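Local coordinates for peptidase S9 prolyl oligopeptidase catalytic domain-containing protein (Pyrococcus horikoshii, PDB 4HXF) that probably cleaves peptides as a serine protease of the acylaminoacyl peptidase type, working within a self-compartmentalizing hexamer, at residues V380-H385 with N443-F448; L435-D440 with G469-W474. All coordinates share one frame; numbering follows the deposited sequence.

Interaction 1 of 2, residues V380-H385 with N443-F448; sequences VIVFVH and NGIEEF
Val380 and Val382 of strand 378-384 meet Phe448 and Ile445 of helix 436-451 in two apolar pairs, where the helix packs on one face of the central, mostly parallel sheet of the α/β-hydrolase domain. In the first pair, both methyls of Val380 converge on one ring carbon: CG1 lies 3.7 Å from Phe448 CE2, and CG2 lies 4.0 Å from the same CE2. The two side chains come from opposite directions, and CG1 meets the ring obliquely. In the second pair, Val382 CG2 touches the far end of Ile445, 3.8 Å from CD1 and 3.9 Å from CG1 of that isoleucine. These chains cross at about a right angle. An extended second torsion in Ile445 (chi2 168°) carries CD1 out to the strand.

The spacing follows from the backbones. Alternate strand residues face the helix, whereas Ile381 and Phe383 turn to helix 398-405 on the other face of the sheet, and Ile445 and Phe448 lie three residues apart, about one helical turn. Aromatic neighbours hold the Phe448 ring as well: Tyr367 meets it edge-to-face, and the ring of Tyr409 from strand 409-413 also packs against it.

Helix 436-451 belongs to the β-α-β crossover from strand 409-413 to strand 460-465, and strand 378-384 runs between those two. All four touching residues are buried and no hydrogen bond links the segments, so this small contact, 149 Å² in all, rests on apolar packing alone, with no directional polar bond between the segments.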
loop_
_atom_site.group_PDB
_atom_site.type_symbol
_atom_site.label_atom_id
_atom_site.label_comp_id
_atom_site.label_asym_id
_atom_site.label_seq_id
_atom_site.Cartn_x
_atom_site.Cartn_y
_atom_site.Cartn_z
ATOM N N VAL A 380 -41.286 -26.857 23.749
ATOM C CA VAL A 380 -41.963 -26.599 22.467
ATOM C C VAL A 380 -41.590 -25.208 21.999
ATOM O O VAL A 380 -41.775 -24.296 22.732
ATOM C CB VAL A 380 -43.514 -26.732 22.625
ATOM C CG1 VAL A 380 -44.233 -26.528 21.284
ATOM C CG2 VAL A 380 -43.880 -28.123 23.283
ATOM N N ILE A 381 -41.219 -25.064 20.725
ATOM C CA ILE A 381 -41.105 -23.763 20.093
ATOM C C ILE A 381 -42.183 -23.612 19.007
ATOM O O ILE A 381 -42.211 -24.454 18.032
ATOM C CB ILE A 381 -39.766 -23.535 19.406
ATOM C CG1 ILE A 381 -38.638 -23.671 20.475
ATOM C CG2 ILE A 381 -39.685 -22.098 18.853
ATOM C CD1 ILE A 381 -37.190 -23.694 19.928
ATOM N N VAL A 382 -43.003 -22.580 19.172
ATOM C CA VAL A 382 -43.996 -22.201 18.171
ATOM C C VAL A 382 -43.346 -21.216 17.211
ATOM O O VAL A 382 -42.857 -20.149 17.665
ATOM C CB VAL A 382 -45.230 -21.602 18.795
ATOM C CG1 VAL A 382 -46.283 -21.223 17.701
ATOM C CG2 VAL A 382 -45.868 -22.623 19.778
ATOM N N PHE A 383 -43.346 -21.542 15.896
ATOM C CA PHE A 383 -42.873 -20.614 14.917
ATOM C C PHE A 383 -44.058 -19.963 14.163
ATOM O O PHE A 383 -45.007 -20.666 13.835
ATOM C CB PHE A 383 -42.012 -21.289 13.847
ATOM C CG PHE A 383 -40.596 -21.594 14.291
ATOM C CD1 PHE A 383 -39.529 -20.867 13.740
ATOM C CD2 PHE A 383 -40.331 -22.617 15.187
ATOM C CE1 PHE A 383 -38.240 -21.195 14.113
ATOM C CE2 PHE A 383 -39.020 -22.975 15.565
ATOM C CZ PHE A 383 -37.999 -22.220 15.025
ATOM N N VAL A 384 -43.953 -18.663 13.901
ATOM C CA VAL A 384 -44.979 -17.958 13.168
ATOM C C VAL A 384 -44.369 -17.339 11.955
ATOM O O VAL A 384 -43.418 -16.520 12.021
ATOM C CB VAL A 384 -45.604 -16.808 14.056
ATOM C CG1 VAL A 384 -46.727 -16.043 13.260
ATOM C CG2 VAL A 384 -46.151 -17.427 15.375
ATOM N N HIS A 385 -44.941 -17.643 10.789
ATOM C CA HIS A 385 -44.353 -17.107 9.556
ATOM C C HIS A 385 -44.722 -15.623 9.360
ATOM O O HIS A 385 -45.710 -15.076 9.971
ATOM C CB HIS A 385 -44.761 -17.893 8.263
ATOM C CG HIS A 385 -46.236 -17.890 7.902
ATOM N ND1 HIS A 385 -46.863 -16.745 7.395
ATOM C CD2 HIS A 385 -47.148 -18.912 7.852
ATOM C CE1 HIS A 385 -48.116 -17.051 7.127
ATOM N NE2 HIS A 385 -48.337 -18.376 7.380
ATOM N N ASN A 443 -55.319 -22.116 18.666
ATOM C CA ASN A 443 -56.094 -23.337 18.450
ATOM C C ASN A 443 -55.228 -24.470 17.851
ATOM O O ASN A 443 -55.441 -25.636 18.172
ATOM C CB ASN A 443 -57.317 -23.019 17.541
ATOM C CG ASN A 443 -58.419 -22.287 18.335
ATOM O OD1 ASN A 443 -58.584 -22.550 19.532
ATOM N ND2 ASN A 443 -59.170 -21.392 17.705
ATOM N N GLY A 444 -54.256 -24.094 17.014
ATOM C CA GLY A 444 -53.320 -25.051 16.486
ATOM C C GLY A 444 -52.449 -25.659 17.535
ATOM O O GLY A 444 -52.215 -26.861 17.580
ATOM N N ILE A 445 -51.993 -24.804 18.410
ATOM C CA ILE A 445 -51.164 -25.265 19.538
ATOM C C ILE A 445 -51.968 -26.193 20.408
ATOM O O ILE A 445 -51.487 -27.224 20.829
ATOM C CB ILE A 445 -50.672 -24.065 20.394
ATOM C CG1 ILE A 445 -49.772 -23.193 19.634
ATOM C CG2 ILE A 445 -50.001 -24.566 21.722
ATOM C CD1 ILE A 445 -49.502 -21.862 20.324
ATOM N N GLU A 446 -53.236 -25.903 20.691
ATOM C CA GLU A 446 -54.095 -26.694 21.534
ATOM C C GLU A 446 -54.309 -28.063 20.933
ATOM O O GLU A 446 -54.171 -29.077 21.656
ATOM C CB GLU A 446 -55.418 -25.992 21.779
ATOM C CG GLU A 446 -56.319 -26.694 22.738
ATOM C CD GLU A 446 -57.737 -26.037 22.818
ATOM O OE1 GLU A 446 -58.477 -26.474 23.740
ATOM O OE2 GLU A 446 -58.107 -25.163 21.957
ATOM N N GLU A 447 -54.433 -28.136 19.628
ATOM C CA GLU A 447 -54.623 -29.428 19.003
ATOM C C GLU A 447 -53.328 -30.258 18.987
ATOM O O GLU A 447 -53.350 -31.458 19.291
ATOM C CB GLU A 447 -55.198 -29.288 17.596
ATOM C CG GLU A 447 -55.340 -30.610 16.803
ATOM C CD GLU A 447 -56.263 -31.683 17.403
ATOM O OE1 GLU A 447 -56.285 -32.776 16.824
ATOM O OE2 GLU A 447 -56.912 -31.431 18.473
ATOM N N PHE A 448 -52.209 -29.554 18.716
ATOM C CA PHE A 448 -50.921 -30.185 18.770
ATOM C C PHE A 448 -50.672 -30.809 20.158
ATOM O O PHE A 448 -50.193 -31.958 20.281
ATOM C CB PHE A 448 -49.817 -29.171 18.408
ATOM C CG PHE A 448 -48.497 -29.513 19.040
ATOM C CD1 PHE A 448 -47.696 -30.468 18.471
ATOM C CD2 PHE A 448 -48.035 -28.842 20.146
ATOM C CE1 PHE A 448 -46.485 -30.868 19.036
ATOM C CE2 PHE A 448 -46.792 -29.183 20.711
ATOM C CZ PHE A 448 -46.036 -30.231 20.164
#

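Interaction 2 of 2, residues L435-D440 with G469-W474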
loop_
_atom_site.group_PDB
_atom_site.type_symbol
_atom_site.label_atom_id
_atom_site.label_comp_id
_atom_site.label_asym_id
_atom_site.label_seq_id
_atom_site.Cartn_x
_atom_site.Cartn_y
_atom_site.Cartn_z
ATOM N N LEU A 435 -56.171 -10.701 15.792
ATOM C CA LEU A 435 -57.498 -11.105 16.234
ATOM C C LEU A 435 -57.714 -12.566 15.880
ATOM O O LEU A 435 -57.153 -13.419 16.543
ATOM C CB LEU A 435 -58.594 -10.137 15.679
ATOM C CG LEU A 435 -58.398 -8.645 16.018
ATOM C CD1 LEU A 435 -59.524 -7.781 15.474
ATOM C CD2 LEU A 435 -58.230 -8.496 17.566
ATOM N N GLU A 436 -58.467 -12.870 14.843
ATOM C CA GLU A 436 -58.710 -14.310 14.522
ATOM C C GLU A 436 -57.416 -15.058 14.174
ATOM O O GLU A 436 -57.271 -16.244 14.492
ATOM C CB GLU A 436 -59.724 -14.456 13.400
ATOM C CG GLU A 436 -61.151 -14.071 13.707
ATOM C CD GLU A 436 -61.360 -12.558 13.718
ATOM O OE1 GLU A 436 -60.663 -11.729 13.065
ATOM O OE2 GLU A 436 -62.281 -12.140 14.423
ATOM N N ASP A 437 -56.446 -14.429 13.494
ATOM C CA ASP A 437 -55.215 -15.133 13.161
ATOM C C ASP A 437 -54.451 -15.625 14.374
ATOM O O ASP A 437 -53.918 -16.733 14.405
ATOM C CB ASP A 437 -54.330 -14.427 12.129
ATOM C CG ASP A 437 -53.704 -13.067 12.602
ATOM O OD1 ASP A 437 -54.138 -12.505 13.618
ATOM O OD2 ASP A 437 -52.815 -12.574 11.877
ATOM N N PHE A 438 -54.379 -14.801 15.422
ATOM C CA PHE A 438 -53.795 -15.212 16.655
ATOM C C PHE A 438 -54.553 -16.331 17.322
ATOM O O PHE A 438 -53.970 -17.267 17.804
ATOM C CB PHE A 438 -53.700 -14.021 17.602
ATOM C CG PHE A 438 -53.087 -14.359 18.975
ATOM C CD1 PHE A 438 -51.853 -14.997 19.051
ATOM C CD2 PHE A 438 -53.727 -14.014 20.123
ATOM C CE1 PHE A 438 -51.281 -15.314 20.315
ATOM C CE2 PHE A 438 -53.196 -14.309 21.355
ATOM C CZ PHE A 438 -51.989 -14.952 21.446
ATOM N N GLN A 439 -55.868 -16.282 17.234
ATOM C CA GLN A 439 -56.702 -17.387 17.698
ATOM C C GLN A 439 -56.397 -18.642 16.975
ATOM O O GLN A 439 -56.423 -19.744 17.582
ATOM C CB GLN A 439 -58.211 -17.015 17.615
ATOM C CG GLN A 439 -58.573 -15.828 18.564
ATOM C CD GLN A 439 -58.230 -16.063 20.059
ATOM O OE1 GLN A 439 -58.538 -17.117 20.610
ATOM N NE2 GLN A 439 -57.559 -15.079 20.702
ATOM N N ASP A 440 -56.167 -18.562 15.655
ATOM C CA ASP A 440 -55.829 -19.767 14.861
ATOM C C ASP A 440 -54.544 -20.410 15.383
ATOM O O ASP A 440 -54.447 -21.637 15.504
ATOM C CB ASP A 440 -55.632 -19.442 13.376
ATOM C CG ASP A 440 -56.923 -18.985 12.648
ATOM O OD1 ASP A 440 -58.027 -19.266 13.104
ATOM O OD2 ASP A 440 -56.722 -18.265 11.660
ATOM N N GLY A 469 -42.708 -11.750 14.010
ATOM C CA GLY A 469 -42.163 -10.944 15.141
ATOM C C GLY A 469 -43.254 -10.112 15.792
ATOM O O GLY A 469 -43.443 -10.102 17.038
ATOM N N TYR A 470 -44.093 -9.429 14.987
ATOM C CA TYR A 470 -45.321 -8.814 15.484
ATOM C C TYR A 470 -46.061 -9.819 16.339
ATOM O O TYR A 470 -46.613 -9.542 17.400
ATOM C CB TYR A 470 -46.214 -8.404 14.250
ATOM C CG TYR A 470 -47.640 -8.096 14.674
ATOM C CD1 TYR A 470 -47.953 -6.973 15.325
ATOM C CD2 TYR A 470 -48.661 -8.965 14.386
ATOM C CE1 TYR A 470 -49.246 -6.708 15.694
ATOM C CE2 TYR A 470 -49.961 -8.741 14.703
ATOM C CZ TYR A 470 -50.272 -7.538 15.372
ATOM O OH TYR A 470 -51.610 -7.289 15.777
ATOM N N MET A 471 -46.312 -11.011 15.766
ATOM C CA MET A 471 -47.173 -11.951 16.486
ATOM C C MET A 471 -46.559 -12.564 17.747
ATOM O O MET A 471 -47.270 -12.812 18.700
ATOM C CB MET A 471 -47.550 -13.117 15.620
ATOM C CG MET A 471 -48.643 -14.039 16.164
ATOM S SD MET A 471 -50.244 -13.206 16.200
ATOM C CE MET A 471 -50.555 -12.846 14.500
ATOM N N THR A 472 -45.256 -12.668 17.802
ATOM C CA THR A 472 -44.534 -13.014 19.009
ATOM C C THR A 472 -44.726 -11.913 20.057
ATOM O O THR A 472 -45.033 -12.172 21.212
ATOM C CB THR A 472 -43.007 -13.205 18.729
ATOM O OG1 THR A 472 -42.845 -14.356 17.865
ATOM C CG2 THR A 472 -42.200 -13.478 19.997
ATOM N N ASN A 473 -44.488 -10.670 19.631
ATOM C CA ASN A 473 -44.760 -9.503 20.521
ATOM C C ASN A 473 -46.163 -9.541 21.101
ATOM O O ASN A 473 -46.478 -9.397 22.301
ATOM C CB ASN A 473 -44.575 -8.158 19.794
ATOM C CG ASN A 473 -43.183 -7.894 19.291
ATOM O OD1 ASN A 473 -42.192 -8.508 19.728
ATOM N ND2 ASN A 473 -43.082 -6.898 18.349
ATOM N N TRP A 474 -47.122 -9.750 20.182
ATOM C CA TRP A 474 -48.538 -9.740 20.506
ATOM C C TRP A 474 -48.891 -10.830 21.438
ATOM O O TRP A 474 -49.518 -10.641 22.485
ATOM C CB TRP A 474 -49.302 -9.869 19.213
ATOM C CG TRP A 474 -50.808 -9.704 19.373
ATOM C CD1 TRP A 474 -51.718 -10.673 19.117
ATOM C CD2 TRP A 474 -51.588 -8.472 19.627
ATOM N NE1 TRP A 474 -52.985 -10.226 19.303
ATOM C CE2 TRP A 474 -52.978 -8.871 19.616
ATOM C CE3 TRP A 474 -51.279 -7.155 19.951
ATOM C CZ2 TRP A 474 -53.982 -7.976 19.751
ATOM C CZ3 TRP A 474 -52.297 -6.259 20.168
ATOM C CH2 TRP A 474 -53.630 -6.625 20.089
#
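Asp437 OD1, on a carboxylate that packs against the Met471 methyl, is held by two backbone amides: Gly434 N donates a hydrogen bond to it, and Phe438 N adds a weak one of 2.9 Å, bent to 121° at the hydrogen. OD2 of the same carboxylate is hydrogen-bonded to the hydroxyl of Tyr467, and it also lies 3.5 Å from Met471 CE. These groups sit in the α/β-hydrolase fold where the axes of residues 436-440 and 469-474 cross at -81°; the first segment starts helix 436-451, and the second belongs to helix 467-478, which follows the probable nucleophile elbow at Ser466.

Phe438 and Trp474 form a T-shaped pair, the indole edge directed at one face of the phenyl ring, with planes at 80° and Trp474 CD1 3.9 Å from Phe438 CG. Met471 makes an oblique Met-aromatic contact with the same ring, its SD 3.7 Å from Phe438 CD1. Bends at chi2 and chi3 fold the thioether round, carrying SD to the phenyl and CE to the carboxylate. With a leucine here in place of Phe438 the flat face is gone, and the Trp474 edge and Met471 SD would probably face a gap between the two helices. The indole is fixed separately by a hydrogen bond from NE1 to Gly434 O, while the Tyr470 hydroxyl oxygen, bonded to Leu525 O, lies 4.0 Å above the plane of the Trp474 ring, over its centre.

From the N terminus, strand 378-384 comes first, then the start of helix 436-451, its middle, and finally helix 467-478. Interaction 1 closes a loop of 57 residues that holds helix 398-405 and strand 409-413. Interaction 2 closes a shorter one of 28 residues, which takes in the rest of helix 436-451 and strand 460-465. The segments alternate along the chain, so the two loops cross. Helix 436-451 is common to both, lying on the sheet in interaction 1 and against helix 467-478 in interaction 2. Their centres are about 11 Å apart, and they touch directly where Val384 CG1 packs 3.8 Å from Met471 CB.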